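Local atomic coordinates of putative 2OG-Fe(II) oxygenase family protein (Caulobacter crescentus CB15, PDB entry 3OOX), a protein that probably acts as an iron(II)- and 2-oxoglutarate-dependent oxygenase, perhaps of the type that forms ethylene from 2-oxoglutarate and oxidises L-arginine. Residues 207-212 with 249-254; 237-242 with 278-283. All blocks are in the same frame, centred on the assembly; numbering follows the deposited sequence.

Contact 1 (207-212 with 249-254)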
ATOM      1  N   GLY A 207       0.280  11.785 -10.487  1.00 27.85           N
ATOM      2  CA  GLY A 207       0.863  12.793  -9.585  1.00 27.81           C
ATOM      3  C   GLY A 207       1.602  12.309  -8.334  1.00 24.95           C
ATOM      4  O   GLY A 207       1.859  13.089  -7.399  1.00 25.22           O
ATOM      5  N   LEU A 208       1.983  11.037  -8.319  1.00 24.75           N
ATOM      6  CA  LEU A 208       2.741  10.496  -7.186  1.00 22.90           C
ATOM      7  C   LEU A 208       4.156  11.037  -7.196  1.00 24.14           C
ATOM      8  O   LEU A 208       4.817  11.074  -8.237  1.00 23.98           O
ATOM      9  CB  LEU A 208       2.767   8.966  -7.240  1.00 21.22           C
ATOM     10  CG  LEU A 208       3.536   8.243  -6.126  1.00 20.43           C
ATOM     11  CD1 LEU A 208       2.937   8.422  -4.706  1.00 21.61           C
ATOM     12  CD2 LEU A 208       3.607   6.750  -6.484  1.00 24.23           C
ATOM     13  N   GLU A 209       4.628  11.487  -6.034  1.00 22.69           N
ATOM     14  CA  GLU A 209       5.975  11.970  -5.897  1.00 21.41           C
ATOM     15  C   GLU A 209       6.606  11.432  -4.620  1.00 22.04           C
ATOM     16  O   GLU A 209       5.917  11.275  -3.613  1.00 23.66           O
ATOM     17  CB  GLU A 209       5.991  13.485  -5.859  1.00 22.44           C
ATOM     18  CG  GLU A 209       5.363  14.128  -7.098  1.00 26.36           C
ATOM     19  CD  GLU A 209       5.540  15.629  -7.157  1.00 29.41           C
ATOM     20  OE1 GLU A 209       5.748  16.251  -6.078  1.00 27.99           O
ATOM     21  OE2 GLU A 209       5.447  16.198  -8.296  1.00 32.01           O
ATOM     22  N   VAL A 210       7.908  11.151  -4.664  1.00 21.12           N
ATOM     23  CA  VAL A 210       8.653  10.712  -3.485  1.00 21.45           C
ATOM     24  C   VAL A 210       9.637  11.788  -3.075  1.00 22.67           C
ATOM     25  O   VAL A 210      10.290  12.393  -3.923  1.00 23.46           O
ATOM     26  CB  VAL A 210       9.407   9.383  -3.724  1.00 19.70           C
ATOM     27  CG1 VAL A 210      10.395   9.453  -4.908  1.00 24.75           C
ATOM     28  CG2 VAL A 210      10.109   8.886  -2.443  1.00 20.94           C
ATOM     29  N   LEU A 211       9.757  12.022  -1.765  1.00 21.87           N
ATOM     30  CA  LEU A 211      10.733  12.973  -1.289  1.00 20.89           C
ATOM     31  C   LEU A 211      12.126  12.347  -1.282  1.00 20.56           C
ATOM     32  O   LEU A 211      12.383  11.347  -0.561  1.00 21.61           O
ATOM     33  CB  LEU A 211      10.343  13.440   0.119  1.00 20.43           C
ATOM     34  CG  LEU A 211      11.206  14.544   0.712  1.00 23.52           C
ATOM     35  CD1 LEU A 211      10.995  15.847  -0.067  1.00 24.16           C
ATOM     36  CD2 LEU A 211      10.837  14.741   2.178  1.00 23.87           C
ATOM     37  N   ASP A 212      13.039  12.905  -2.076  1.00 22.45           N
ATOM     38  CA  ASP A 212      14.407  12.390  -2.128  1.00 22.99           C
ATOM     39  C   ASP A 212      15.197  12.855  -0.901  1.00 25.08           C
ATOM     40  O   ASP A 212      14.776  13.763  -0.174  1.00 23.15           O
ATOM     41  CB  ASP A 212      15.112  12.825  -3.415  1.00 25.52           C
ATOM     42  CG  ASP A 212      16.299  11.939  -3.783  1.00 25.67           C
ATOM     43  OD1 ASP A 212      16.560  10.911  -3.116  1.00 27.24           O
ATOM     44  OD2 ASP A 212      16.977  12.285  -4.768  1.00 28.55           O
ATOM     45  N   ARG A 249       3.798  11.830  -1.639  1.00 22.74           N
ATOM     46  CA  ARG A 249       2.601  12.635  -1.744  1.00 23.44           C
ATOM     47  C   ARG A 249       2.020  12.449  -3.116  1.00 23.64           C
ATOM     48  O   ARG A 249       2.679  11.925  -3.995  1.00 23.91           O
ATOM     49  CB  ARG A 249       2.915  14.116  -1.532  1.00 23.91           C
ATOM     50  CG  ARG A 249       3.724  14.761  -2.653  1.00 24.42           C
ATOM     51  CD  ARG A 249       4.025  16.206  -2.332  1.00 25.06           C
ATOM     52  NE  ARG A 249       4.703  16.857  -3.449  1.00 24.74           N
ATOM     53  CZ  ARG A 249       4.966  18.159  -3.517  1.00 31.84           C
ATOM     54  NH1 ARG A 249       4.637  18.960  -2.504  1.00 35.36           N
ATOM     55  NH2 ARG A 249       5.574  18.653  -4.590  1.00 31.14           N
ATOM     56  N   VAL A 250       0.798  12.926  -3.291  1.00 26.04           N
ATOM     57  CA  VAL A 250       0.172  13.007  -4.584  1.00 25.99           C
ATOM     58  C   VAL A 250      -0.239  14.440  -4.839  1.00 29.28           C
ATOM     59  O   VAL A 250      -0.995  15.030  -4.047  1.00 29.24           O
ATOM     60  CB  VAL A 250      -1.056  12.105  -4.666  1.00 25.83           C
ATOM     61  CG1 VAL A 250      -1.667  12.226  -6.046  1.00 28.17           C
ATOM     62  CG2 VAL A 250      -0.669  10.646  -4.353  1.00 24.98           C
ATOM     63  N   VAL A 251       0.277  15.011  -5.920  1.00 29.24           N
ATOM     64  CA  VAL A 251      -0.062  16.402  -6.269  1.00 31.65           C
ATOM     65  C   VAL A 251      -1.379  16.434  -7.050  1.00 35.03           C
ATOM     66  O   VAL A 251      -1.803  15.424  -7.613  1.00 36.39           O
ATOM     67  CB  VAL A 251       1.091  17.087  -7.021  1.00 31.89           C
ATOM     68  CG1 VAL A 251       2.336  17.043  -6.170  1.00 34.83           C
ATOM     69  CG2 VAL A 251       1.344  16.434  -8.373  1.00 31.14           C
ATOM     70  N   ASN A 252      -2.032  17.599  -7.062  1.00 40.99           N
ATOM     71  CA  ASN A 252      -3.297  17.762  -7.781  1.00 43.01           C
ATOM     72  C   ASN A 252      -3.071  17.585  -9.276  1.00 45.82           C
ATOM     73  O   ASN A 252      -1.986  17.896  -9.785  1.00 46.59           O
ATOM     74  CB  ASN A 252      -3.928  19.127  -7.485  1.00 46.33           C
ATOM     75  N   PRO A 253      -4.079  17.057  -9.988  1.00 48.08           N
ATOM     76  CA  PRO A 253      -3.917  16.930 -11.437  1.00 50.26           C
ATOM     77  C   PRO A 253      -3.823  18.316 -12.081  1.00 52.10           C
ATOM     78  O   PRO A 253      -4.177  19.309 -11.440  1.00 49.81           O
ATOM     79  CB  PRO A 253      -5.188  16.186 -11.875  1.00 49.87           C
ATOM     80  CG  PRO A 253      -6.191  16.455 -10.790  1.00 52.46           C
ATOM     81  CD  PRO A 253      -5.410  16.619  -9.522  1.00 48.65           C
ATOM     82  N   PRO A 254      -3.326  18.390 -13.323  1.00 55.99           N
ATOM     83  CA  PRO A 254      -3.324  19.681 -14.021  1.00 58.24           C
ATOM     84  C   PRO A 254      -4.744  20.088 -14.455  1.00 60.06           C
ATOM     85  O   PRO A 254      -5.678  19.283 -14.349  1.00 58.88           O
ATOM     86  CB  PRO A 254      -2.419  19.425 -15.229  1.00 59.80           C
ATOM     87  CG  PRO A 254      -2.527  17.944 -15.487  1.00 58.88           C
ATOM     88  CD  PRO A 254      -2.855  17.282 -14.176  1.00 56.81           C
TER
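Glu209 and Arg249 face each other as an antiparallel hydrogen-bonded pair, joined twice through the backbone: Glu209 N donates to Arg249 O at 2.9 Å, and Arg249 N returns a bond of 2.9 Å to Glu209 O. Two residues further along the pairing, Val251 N donates to Gly207 O at 2.9 Å. Gly207 O also takes a CA-H...O contact from Val250 CA at 3.3 Å.

The charged side chains run side by side in the same direction and end in a salt bridge. Arg249 presents the edge of its guanidinium, so that NH2 at 2.8 Å and NE at 2.9 Å both grip Glu209 OE1, the former on its syn lone pair. Arginine suits the place because its planar N-H groups can share one oxygen. Val251 CG1 packs against the carboxylate, 3.5 Å from Glu209 OE1.

Apolar contact is lighter: Leu208 CD1 and Val250 CG2 meet at 4.3 Å on their shared face. Gly207 accepts a positive phi of 78°, and a CB there would clash with Val251 O.

Strands 208-211 and 248-250 are the inner pair of a four-stranded antiparallel sheet, flanked by 217-219 and 188-191; Trp217 adds a cation-pi contact to Arg249.

Contact 2 (237-242 with 278-283). With EDO (1,2-ethanediol), chain H; EDO (1,2-ethanediol), chain G.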
ATOM      1  N   ARG A 237      12.197  -1.061   9.825  1.00 19.39           N
ATOM      2  CA  ARG A 237      12.689  -1.396  11.164  1.00 19.65           C
ATOM      3  C   ARG A 237      13.403  -2.752  11.170  1.00 19.01           C
ATOM      4  O   ARG A 237      14.506  -2.883  11.744  1.00 20.86           O
ATOM      5  CB  ARG A 237      11.552  -1.370  12.172  1.00 20.26           C
ATOM      6  CG  ARG A 237      11.952  -1.835  13.564  1.00 19.83           C
ATOM      7  CD  ARG A 237      10.946  -1.435  14.605  1.00 21.12           C
ATOM      8  NE  ARG A 237      11.317  -2.016  15.897  1.00 21.41           N
ATOM      9  CZ  ARG A 237      11.031  -1.499  17.082  1.00 22.34           C
ATOM     10  NH1 ARG A 237      10.374  -0.340  17.205  1.00 21.29           N
ATOM     11  NH2 ARG A 237      11.412  -2.150  18.196  1.00 23.53           N
ATOM     12  N   LEU A 238      12.817  -3.737  10.493  1.00 17.75           N
ATOM     13  CA  LEU A 238      13.443  -5.059  10.412  1.00 17.42           C
ATOM     14  C   LEU A 238      14.860  -4.986   9.855  1.00 19.94           C
ATOM     15  O   LEU A 238      15.753  -5.696  10.334  1.00 19.50           O
ATOM     16  CB  LEU A 238      12.575  -5.994   9.580  1.00 18.69           C
ATOM     17  CG  LEU A 238      13.131  -7.405   9.336  1.00 18.73           C
ATOM     18  CD1 LEU A 238      13.234  -8.177  10.662  1.00 20.33           C
ATOM     19  CD2 LEU A 238      12.249  -8.159   8.318  1.00 19.67           C
ATOM     20  N   THR A 239      15.079  -4.136   8.851  1.00 19.60           N
ATOM     21  CA  THR A 239      16.377  -4.018   8.157  1.00 19.71           C
ATOM     22  C   THR A 239      17.322  -2.991   8.772  1.00 19.50           C
ATOM     23  O   THR A 239      18.303  -2.598   8.122  1.00 20.34           O
ATOM     24  CB  THR A 239      16.176  -3.675   6.658  1.00 19.72           C
ATOM     25  OG1 THR A 239      15.568  -2.374   6.549  1.00 20.57           O
ATOM     26  CG2 THR A 239      15.310  -4.726   5.944  1.00 21.84           C
ATOM     27  N   ASN A 240      17.039  -2.558   9.994  1.00 19.70           N
ATOM     28  CA  ASN A 240      17.878  -1.542  10.657  1.00 20.59           C
ATOM     29  C   ASN A 240      18.081  -0.336   9.751  1.00 21.56           C
ATOM     30  O   ASN A 240      19.170   0.279   9.685  1.00 22.57           O
ATOM     31  CB  ASN A 240      19.239  -2.113  11.044  1.00 21.32           C
ATOM     32  CG  ASN A 240      19.867  -1.366  12.199  1.00 22.70           C
ATOM     33  OD1 ASN A 240      19.159  -0.827  13.073  1.00 21.84           O
ATOM     34  ND2 ASN A 240      21.203  -1.367  12.247  1.00 23.82           N
ATOM     35  N   ASN A 241      16.984   0.007   9.074  1.00 20.10           N
ATOM     36  CA  ASN A 241      16.911   1.171   8.166  1.00 19.76           C
ATOM     37  C   ASN A 241      17.751   1.077   6.889  1.00 21.89           C
ATOM     38  O   ASN A 241      17.881   2.053   6.163  1.00 22.18           O
ATOM     39  CB  ASN A 241      17.167   2.476   8.953  1.00 21.81           C
ATOM     40  CG  ASN A 241      16.067   2.762   9.964  1.00 22.83           C
ATOM     41  OD1 ASN A 241      15.772   1.945  10.804  1.00 27.21           O
ATOM     42  ND2 ASN A 241      15.434   3.922   9.848  1.00 36.27           N
ATOM     43  N   VAL A 242      18.268  -0.102   6.576  1.00 20.05           N
ATOM     44  CA  VAL A 242      18.965  -0.343   5.321  1.00 21.80           C
ATOM     45  C   VAL A 242      18.004  -0.070   4.138  1.00 22.04           C
ATOM     46  O   VAL A 242      18.385   0.568   3.168  1.00 22.91           O
ATOM     47  CB  VAL A 242      19.554  -1.766   5.268  1.00 22.64           C
ATOM     48  CG1 VAL A 242      19.975  -2.120   3.835  1.00 24.21           C
ATOM     49  CG2 VAL A 242      20.765  -1.887   6.214  1.00 23.19           C
ATOM     50  N   LYS A 278      12.660  -8.470  14.818  1.00 21.15           N
ATOM     51  CA  LYS A 278      13.954  -8.457  15.486  1.00 23.00           C
ATOM     52  C   LYS A 278      15.015  -8.155  14.426  1.00 18.96           C
ATOM     53  O   LYS A 278      15.057  -8.765  13.356  1.00 21.80           O
ATOM     54  CB  LYS A 278      14.206  -9.792  16.192  1.00 24.50           C
ATOM     55  CG  LYS A 278      15.596  -9.898  16.808  1.00 30.13           C
ATOM     56  CD  LYS A 278      15.749 -11.198  17.597  1.00 36.13           C
ATOM     57  CE  LYS A 278      17.097 -11.242  18.305  1.00 39.09           C
ATOM     58  NZ  LYS A 278      18.244 -11.231  17.339  1.00 39.36           N
ATOM     59  N   THR A 279      15.862  -7.171  14.716  1.00 20.60           N
ATOM     60  CA  THR A 279      16.743  -6.614  13.693  1.00 20.49           C
ATOM     61  C   THR A 279      17.557  -7.687  12.992  1.00 22.78           C
ATOM     62  O   THR A 279      18.168  -8.555  13.644  1.00 22.93           O
ATOM     63  CB  THR A 279      17.705  -5.581  14.299  1.00 23.11           C
ATOM     64  OG1 THR A 279      16.970  -4.736  15.210  1.00 22.62           O
ATOM     65  CG2 THR A 279      18.399  -4.777  13.169  1.00 20.39           C
ATOM     66  N   LEU A 280      17.592  -7.628  11.663  1.00 20.33           N
ATOM     67  CA  LEU A 280      18.402  -8.577  10.899  1.00 22.78           C
ATOM     68  C   LEU A 280      19.864  -8.355  11.256  1.00 24.12           C
ATOM     69  O   LEU A 280      20.392  -7.244  11.157  1.00 24.49           O
ATOM     70  CB  LEU A 280      18.187  -8.395   9.402  1.00 22.12           C
ATOM     71  CG  LEU A 280      16.775  -8.698   8.873  1.00 23.38           C
ATOM     72  CD1 LEU A 280      16.689  -8.325   7.410  1.00 22.42           C
ATOM     73  CD2 LEU A 280      16.400 -10.165   9.076  1.00 27.56           C
ATOM     74  N   GLN A 281      20.551  -9.427  11.660  1.00 25.85           N
ATOM     75  CA  GLN A 281      21.903  -9.244  12.139  1.00 27.52           C
ATOM     76  C   GLN A 281      22.840  -8.800  11.041  1.00 24.60           C
ATOM     77  O   GLN A 281      23.789  -8.076  11.311  1.00 26.20           O
ATOM     78  CB  GLN A 281      22.423 -10.492  12.862  1.00 31.07           C
ATOM     79  CG  GLN A 281      21.955 -10.535  14.326  1.00 34.96           C
ATOM     80  CD  GLN A 281      22.550  -9.394  15.176  1.00 44.13           C
ATOM     81  OE1 GLN A 281      23.766  -9.145  15.154  1.00 45.31           O
ATOM     82  NE2 GLN A 281      21.690  -8.698  15.922  1.00 38.21           N
ATOM     83  N   ASN A 282      22.559  -9.183   9.792  1.00 25.33           N
ATOM     84  CA  ASN A 282      23.403  -8.722   8.687  1.00 26.28           C
ATOM     85  C   ASN A 282      23.178  -7.260   8.293  1.00 26.10           C
ATOM     86  O   ASN A 282      23.925  -6.716   7.476  1.00 28.52           O
ATOM     87  CB  ASN A 282      23.353  -9.681   7.486  1.00 28.91           C
ATOM     88  CG  ASN A 282      22.043  -9.671   6.762  1.00 30.76           C
ATOM     89  OD1 ASN A 282      21.102  -8.974   7.147  1.00 30.30           O
ATOM     90  ND2 ASN A 282      21.961 -10.470   5.689  1.00 31.52           N
ATOM     91  N   CYS A 283      22.167  -6.629   8.909  1.00 24.53           N
ATOM     92  CA  CYS A 283      21.969  -5.181   8.797  1.00 23.20           C
ATOM     93  C   CYS A 283      22.520  -4.398   9.986  1.00 25.61           C
ATOM     94  O   CYS A 283      22.355  -3.170  10.057  1.00 25.93           O
ATOM     95  CB  CYS A 283      20.483  -4.868   8.626  1.00 22.38           C
ATOM     96  SG  CYS A 283      19.784  -5.562   7.115  1.00 23.88           S
TER
HETATM   97  C1  EDO H 323      19.089 -12.920  10.722  1.00 44.44           C
HETATM   98  O1  EDO H 323      19.245 -11.969  11.812  1.00 38.43           O
HETATM   99  C2  EDO H 323      19.494 -12.410   9.324  1.00 46.87           C
HETATM  100  O2  EDO H 323      20.826 -11.858   9.258  1.00 40.69           O
HETATM  101  C1  EDO G 322      10.676  -0.070  21.486  1.00 43.52           C
HETATM  102  O1  EDO G 322      11.058  -1.253  20.773  1.00 38.48           O
HETATM  103  C2  EDO G 322      10.366   1.062  20.513  1.00 47.94           C
HETATM  104  O2  EDO G 322       9.271   0.721  19.653  1.00 34.19           O
HETATM  105  O   HOH W   1      14.401  -4.357  14.154  1.00 20.02           O
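Asn240, at a positive phi of 51°, ends helix 233-238 as the C-prime residue of a Schellman motif and also reaches across to Cys283. Asparagine tolerates this left-handed backbone and brings an amide with it: ND2 donates to Cys283 O at 3.1 Å, the oxygen lying near the amide plane although the donor stands above the carbonyl plane. CG, anti to the backbone N (chi1 -155°), is carried toward the loop, and the amide also bonds Pro289 O through ND2 and Arg291 N through OD1.

The helix end also supplies an acceptor. Leu238 O receives Leu280 N at 3.0 Å in a nearly straight bond of 171°. Arg237 O, which accepts Asn240 N within the turn, is also bridged to Thr279 OG1 by a water that donates to both; that hydroxyl also bonds Asp290.

Side-chain carbons pack around these bonds. Leu238 and Leu280 cross obliquely, CG to CG at 3.9 Å, and Thr279 turns its CG2 methyl onto Asn240 CB at 3.5 Å. Cys283, small enough to fit closely, sets CB 3.2 Å from Thr239 O and meets Val242 CG2 at 3.8 Å.

The last carbonyls of a helix can lack intrahelical donors; here Leu238 O takes one from the loop and Arg237 O, already bonded, gains a water, tying the helix terminus by directional bonds in a largely buried setting.

The two contacts interlock along the chain: strand 208-211 of contact 1 comes first, then helix 233-238 of contact 2, then strand 248-250 of contact 1, and finally the 278-283 loop of contact 2. In space they stay apart, with centres about 29 Å from each other and nearest atoms about 12 Å apart. Contact 1 lies at the surface, whereas contact 2 is largely buried. Neither contains iron or 2-oxoglutarate. The small molecules nearby are 1,2-ethanediol, probably from the crystallisation liquor: one lies about 4 Å from the Leu208 side chain, and two others bind Arg237 and the 281-282 backbone.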